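Local coordinates for nitrogenase molybdenum-iron protein beta chain (Clostridium pasteurianum, PDB 4WES), which forms, with the alpha chain, the molybdenum-iron protein of nitrogenase, which reduces dinitrogen to ammonia, and shares an [8Fe-7S] cluster with that chain, at the interface of chains C and A and the interface of chains A and B. Coordinates in Å, arbitrary orientation; residue numbers count along the deposited sequence, not the author numbering. Chains: chain A/B, Nitrogenase molybdenum-iron protein beta chain; chain C, Nitrogenase molybdenum-iron protein alpha chain.

Contact 1: the interface of chains C and A. Residues chain C 77, 81, 84, 105; chain A 18-19, 21, 374, 394.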
loop_
_atom_site.group_PDB
_atom_site.type_symbol
_atom_site.label_atom_id
_atom_site.label_comp_id
_atom_site.label_asym_id
_atom_site.label_seq_id
_atom_site.Cartn_x
_atom_site.Cartn_y
_atom_site.Cartn_z
ATOM N N ILE C 77 -6.032 -31.469 8.324
ATOM C CA ILE C 77 -5.074 -30.393 8.074
ATOM C C ILE C 77 -4.969 -29.332 9.176
ATOM O O ILE C 77 -3.893 -28.715 9.288
ATOM C CB ILE C 77 -5.370 -29.704 6.712
ATOM C CG1 ILE C 77 -4.156 -28.918 6.213
ATOM C CG2 ILE C 77 -6.613 -28.821 6.788
ATOM C CD1 ILE C 77 -2.920 -29.779 5.981
ATOM N N PHE C 81 -1.997 -26.782 10.227
ATOM C CA PHE C 81 -2.127 -25.365 9.873
ATOM C C PHE C 81 -2.048 -24.466 11.095
ATOM O O PHE C 81 -1.418 -23.404 11.041
ATOM C CB PHE C 81 -3.464 -25.139 9.158
ATOM C CG PHE C 81 -3.686 -23.720 8.743
ATOM C CD1 PHE C 81 -3.239 -23.235 7.526
ATOM C CD2 PHE C 81 -4.356 -22.847 9.581
ATOM C CE1 PHE C 81 -3.440 -21.923 7.132
ATOM C CE2 PHE C 81 -4.551 -21.546 9.207
ATOM C CZ PHE C 81 -4.108 -21.072 7.998
ATOM N N TRP C 84 1.434 -23.356 12.305
ATOM C CA TRP C 84 2.251 -22.686 11.305
ATOM C C TRP C 84 2.598 -21.253 11.721
ATOM O O TRP C 84 2.016 -20.264 11.250
ATOM C CB TRP C 84 1.563 -22.752 9.935
ATOM C CG TRP C 84 2.393 -22.485 8.739
ATOM C CD1 TRP C 84 3.732 -22.242 8.670
ATOM C CD2 TRP C 84 1.916 -22.432 7.398
ATOM N NE1 TRP C 84 4.137 -22.059 7.366
ATOM C CE2 TRP C 84 3.014 -22.133 6.577
ATOM C CE3 TRP C 84 0.657 -22.539 6.825
ATOM C CZ2 TRP C 84 2.888 -21.977 5.202
ATOM C CZ3 TRP C 84 0.527 -22.404 5.452
ATOM C CH2 TRP C 84 1.642 -22.123 4.661
ATOM N N VAL C 105 5.156 -26.193 7.711
ATOM C CA VAL C 105 4.453 -27.240 8.464
ATOM C C VAL C 105 4.223 -28.438 7.556
ATOM O O VAL C 105 3.957 -28.293 6.350
ATOM C CB VAL C 105 3.123 -26.766 9.086
ATOM C CG1 VAL C 105 3.390 -25.828 10.251
ATOM C CG2 VAL C 105 2.183 -26.133 8.064
ATOM N N ASN A 18 2.772 -26.744 3.969
ATOM C CA ASN A 18 2.398 -25.338 3.785
ATOM C C ASN A 18 1.061 -25.220 3.043
ATOM O O ASN A 18 0.973 -24.688 1.924
ATOM C CB ASN A 18 3.501 -24.549 3.105
ATOM C CG ASN A 18 4.764 -24.462 3.929
ATOM O OD1 ASN A 18 4.842 -24.997 5.030
ATOM N ND2 ASN A 18 5.765 -23.778 3.387
ATOM N N PRO A 19 -0.012 -25.741 3.643
ATOM C CA PRO A 19 -1.279 -25.923 2.931
ATOM C C PRO A 19 -1.987 -24.622 2.527
ATOM O O PRO A 19 -1.920 -23.616 3.227
ATOM C CB PRO A 19 -2.101 -26.732 3.924
ATOM C CG PRO A 19 -1.625 -26.277 5.252
ATOM C CD PRO A 19 -0.118 -26.192 5.047
ATOM N N LYS A 21 -5.256 -24.266 2.556
ATOM C CA LYS A 21 -6.576 -24.478 3.145
ATOM C C LYS A 21 -6.368 -24.668 4.634
ATOM O O LYS A 21 -5.241 -24.948 5.089
ATOM C CB LYS A 21 -7.257 -25.748 2.593
ATOM C CG LYS A 21 -6.463 -27.031 2.830
ATOM C CD LYS A 21 -7.283 -28.298 2.717
ATOM C CE LYS A 21 -6.392 -29.519 2.936
ATOM N NZ LYS A 21 -7.143 -30.797 2.925
ATOM N N PHE A 374 1.433 -24.189 -0.913
ATOM C CA PHE A 374 2.406 -23.112 -1.093
ATOM C C PHE A 374 3.791 -23.636 -1.439
ATOM O O PHE A 374 4.595 -22.891 -1.973
ATOM C CB PHE A 374 2.487 -22.234 0.159
ATOM C CG PHE A 374 1.367 -21.228 0.344
ATOM C CD1 PHE A 374 1.489 -19.948 -0.144
ATOM C CD2 PHE A 374 0.191 -21.555 1.003
ATOM C CE1 PHE A 374 0.516 -19.004 0.049
ATOM C CE2 PHE A 374 -0.811 -20.620 1.191
ATOM C CZ PHE A 374 -0.643 -19.344 0.696
ATOM N N TYR A 394 0.551 -16.219 4.319
ATOM C CA TYR A 394 1.654 -17.177 4.166
ATOM C C TYR A 394 2.413 -17.026 2.866
ATOM O O TYR A 394 3.547 -17.496 2.766
ATOM C CB TYR A 394 1.145 -18.609 4.381
ATOM C CG TYR A 394 0.790 -18.834 5.827
ATOM C CD1 TYR A 394 1.795 -19.010 6.774
ATOM C CD2 TYR A 394 -0.525 -18.861 6.275
ATOM C CE1 TYR A 394 1.512 -19.183 8.118
ATOM C CE2 TYR A 394 -0.806 -19.043 7.619
ATOM C CZ TYR A 394 0.184 -19.217 8.529
ATOM O OH TYR A 394 -0.096 -19.417 9.861
HETATM O O HOH W 1 -1.806 -20.646 11.673
#
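The phenol OH of A:Tyr394 gives its hydrogen to the backbone O of C:Trp84 at 2.7 Å, lying in the plane of that carbonyl, and also meets a water that bonds to the backbone O of C:Phe81. This is part of the alpha-beta interface of the nitrogenase MoFe protein, close to the shared [8Fe-7S] cluster, whose pocket includes C:Ile77. It shows how one aromatic side chain can be clamped between two segments of its partner. With CG anti to the backbone N (chi1 -163°), the indole of C:Trp84 slides into chain A and runs antiparallel to the ring of A:Tyr394. The two stack nearly flat, planes 11° apart and 3.7 Å between the centroids of the phenol and the six-membered ring, with A:Tyr394 CD1 over the middle of the indole. A:Asn18 lies against the opposite face: its CA sits over the six-membered ring, and its amide is turned 22° from the indole plane. That amide is itself pinned, since OD1 accepts from the backbone N of C:Val105 at 3.0 Å, almost in line with its own C=O bond. The backbone N of A:Asn18 returns a bond to C:Val105 O. CD2 of A:Phe374 meets the far rim of the indole at CH2, edge on. Farther from the indole, CD1 of C:Ile77 packs on CB of A:Pro19 at 3.8 Å, while CZ of C:Phe81 touches the A:Tyr394 ring at CE2.

Contact 2: the interface of chains A and B. Residues chain A 1, 393, 396-397, 400, 408, 415; chain B 446, 454-456.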
loop_
_atom_site.group_PDB
_atom_site.type_symbol
_atom_site.label_atom_id
_atom_site.label_comp_id
_atom_site.label_asym_id
_atom_site.label_seq_id
_atom_site.Cartn_x
_atom_site.Cartn_y
_atom_site.Cartn_z
ATOM N N MET A 1 15.650 -17.675 2.656
ATOM C CA MET A 1 14.334 -17.976 3.285
ATOM C C MET A 1 13.736 -19.130 2.510
ATOM O O MET A 1 13.942 -19.262 1.309
ATOM C CB MET A 1 13.460 -16.725 3.236
ATOM C CG MET A 1 12.046 -16.892 3.717
ATOM S SD MET A 1 11.238 -15.314 4.079
ATOM C CE MET A 1 12.097 -14.912 5.621
ATOM N N THR A 393 -1.622 -14.383 4.137
ATOM C CA THR A 393 -0.364 -14.011 4.775
ATOM C C THR A 393 0.803 -14.920 4.451
ATOM O O THR A 393 1.956 -14.467 4.368
ATOM C CB THR A 393 -0.573 -13.868 6.280
ATOM O OG1 THR A 393 -1.385 -12.721 6.534
ATOM C CG2 THR A 393 0.696 -13.763 7.089
ATOM N N LYS A 396 3.798 -14.356 2.108
ATOM C CA LYS A 396 4.838 -13.366 2.363
ATOM C C LYS A 396 6.232 -13.948 2.338
ATOM O O LYS A 396 7.208 -13.255 2.041
ATOM C CB LYS A 396 4.589 -12.636 3.752
ATOM C CG LYS A 396 4.802 -13.508 4.963
ATOM C CD LYS A 396 4.213 -13.035 6.331
ATOM C CE LYS A 396 4.891 -11.890 6.897
ATOM N NZ LYS A 396 4.163 -11.294 8.006
ATOM N N PHE A 397 6.356 -15.217 2.710
ATOM C CA PHE A 397 7.677 -15.883 2.733
ATOM C C PHE A 397 8.195 -16.069 1.330
ATOM O O PHE A 397 9.394 -15.870 1.080
ATOM C CB PHE A 397 7.569 -17.249 3.437
ATOM C CG PHE A 397 7.261 -17.180 4.902
ATOM C CD1 PHE A 397 5.944 -17.148 5.358
ATOM C CD2 PHE A 397 8.268 -17.219 5.850
ATOM C CE1 PHE A 397 5.670 -17.116 6.693
ATOM C CE2 PHE A 397 8.008 -17.197 7.187
ATOM C CZ PHE A 397 6.693 -17.147 7.620
ATOM N N ARG A 400 9.111 -12.529 -0.135
ATOM C CA ARG A 400 10.418 -12.039 0.288
ATOM C C ARG A 400 11.544 -12.845 -0.368
ATOM O O ARG A 400 12.508 -12.287 -0.887
ATOM C CB ARG A 400 10.547 -12.090 1.819
ATOM C CG ARG A 400 11.980 -11.837 2.242
ATOM C CD ARG A 400 12.110 -11.361 3.640
ATOM N NE ARG A 400 13.495 -11.426 4.063
ATOM C CZ ARG A 400 13.983 -10.819 5.129
ATOM N NH1 ARG A 400 13.243 -10.025 5.876
ATOM N NH2 ARG A 400 15.248 -11.024 5.458
ATOM N N ARG A 408 -1.935 -9.075 -0.319
ATOM C CA ARG A 408 -2.640 -9.901 0.657
ATOM C C ARG A 408 -4.118 -10.004 0.290
ATOM O O ARG A 408 -4.783 -8.969 0.098
ATOM C CB ARG A 408 -2.469 -9.321 2.046
ATOM C CG ARG A 408 -1.082 -9.524 2.605
ATOM C CD ARG A 408 -0.818 -8.676 3.840
ATOM N NE ARG A 408 0.501 -8.969 4.395
ATOM C CZ ARG A 408 1.660 -8.489 3.932
ATOM N NH1 ARG A 408 1.663 -7.630 2.936
ATOM N NH2 ARG A 408 2.780 -8.931 4.450
ATOM N N ASP A 415 -1.415 -10.040 9.425
ATOM C CA ASP A 415 -0.230 -9.234 9.616
ATOM C C ASP A 415 -0.389 -7.787 9.187
ATOM O O ASP A 415 0.608 -7.087 9.106
ATOM C CB ASP A 415 0.999 -9.880 8.949
ATOM C CG ASP A 415 0.837 -10.173 7.465
ATOM O OD1 ASP A 415 -0.313 -10.173 6.943
ATOM O OD2 ASP A 415 1.892 -10.389 6.827
ATOM N N GLU B 446 9.393 -5.703 7.594
ATOM C CA GLU B 446 9.439 -7.073 7.110
ATOM C C GLU B 446 10.419 -7.282 5.967
ATOM O O GLU B 446 10.874 -8.404 5.759
ATOM C CB GLU B 446 8.042 -7.558 6.776
ATOM C CG GLU B 446 7.080 -7.481 7.964
ATOM C CD GLU B 446 5.868 -8.344 7.864
ATOM O OE1 GLU B 446 5.124 -8.219 6.900
ATOM O OE2 GLU B 446 5.721 -9.227 8.782
ATOM N N PHE B 454 11.819 -12.768 11.119
ATOM C CA PHE B 454 10.646 -12.684 10.301
ATOM C C PHE B 454 9.462 -13.344 11.019
ATOM O O PHE B 454 9.614 -14.360 11.732
ATOM C CB PHE B 454 10.969 -13.328 8.954
ATOM C CG PHE B 454 10.041 -12.977 7.827
ATOM C CD1 PHE B 454 9.055 -13.874 7.419
ATOM C CD2 PHE B 454 10.180 -11.807 7.096
ATOM C CE1 PHE B 454 8.258 -13.608 6.344
ATOM C CE2 PHE B 454 9.355 -11.501 6.023
ATOM C CZ PHE B 454 8.397 -12.432 5.651
ATOM N N GLU B 455 8.290 -12.775 10.869
ATOM C CA GLU B 455 7.090 -13.095 11.645
ATOM C C GLU B 455 5.950 -13.484 10.732
ATOM O O GLU B 455 5.780 -12.876 9.682
ATOM C CB GLU B 455 6.640 -11.840 12.406
ATOM C CG GLU B 455 7.631 -11.248 13.369
ATOM C CD GLU B 455 7.942 -12.067 14.603
ATOM O OE1 GLU B 455 7.208 -13.038 14.892
ATOM O OE2 GLU B 455 8.928 -11.739 15.281
ATOM N N VAL B 456 5.093 -14.394 11.201
ATOM C CA VAL B 456 3.801 -14.569 10.560
ATOM C C VAL B 456 2.817 -13.436 10.956
ATOM O O VAL B 456 2.512 -12.592 10.136
ATOM C CB VAL B 456 3.189 -15.978 10.852
ATOM C CG1 VAL B 456 1.770 -16.079 10.317
ATOM C CG2 VAL B 456 4.038 -17.059 10.218
HETATM O O HOH W 2 5.750 -8.511 3.981
#
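Helix 396-402 of chain A, with the 3-10 turn 393-395 before it and the N-terminal A:Met1 nearby, meets the end of helix 426-448 and the C-terminal tail of chain B. Both chains are NifK subunits of the nitrogenase alpha2-beta2 tetramer, and the contact illustrates how an interface made by a C-terminal tail can be organised about one lysine amine. A:Lys396 bends at chi3 (-70°) and brings NZ between the chains, where it donates to OE2 of B:Glu446 at 2.7 Å, on the syn side of the carboxylate, and to the backbone O atoms of B:Glu455, at 2.8 Å, and B:Val456. Its further partner is OD2 of A:Asp415, 2.7 Å from NZ and met on the anti side. A second shell holds A:Asp415 in turn: A:Arg408 grips it side-on through NE and NH2, and A:Thr393 OG1 reaches OD1 from the face opposite NE. These bonds should fix the carboxylate's rotation, and the clustered charges probably offset one another. A water joins A:Arg408 NH2 to OE1 of B:Glu446. At the helix end, the extended A:Arg400 directs NH1 to the backbone O of B:Glu446 at 2.9 Å, close to the guanidinium plane. B:Phe454, its CG anti to the backbone N (chi1 -162°), inserts its ring among chain A side chains. Its CD1-CE1 edge points at the face of A:Phe397, planes 65° apart, with CD1 3.5 Å from A:Phe397 CE2. The methyl CE of A:Met1 lies over one face of the B:Phe454 ring, and CD of A:Arg400 touches CE2. B:Val456 CG2 fits against the rim of A:Phe397 at CZ, 3.7 Å away.

Contact 1 and contact 2 lie about 13 Å apart, measured between the centres of their C-alpha atoms, and chain A supplies one side of each. They share no residue, but the 3-10 turn 393-395 belongs to both: A:Tyr394 serves the alpha chain in contact 1, while its neighbour A:Thr393 serves contact 2, and helix 396-402 follows at once. This short stretch of the beta chain therefore joins the alpha-beta pairing to the beta-beta pairing of the tetramer. Because the beta-beta interface is two-fold symmetric, contact 2 has a twin with the chains exchanged. The structure alone does not show whether movement passes between the two contacts.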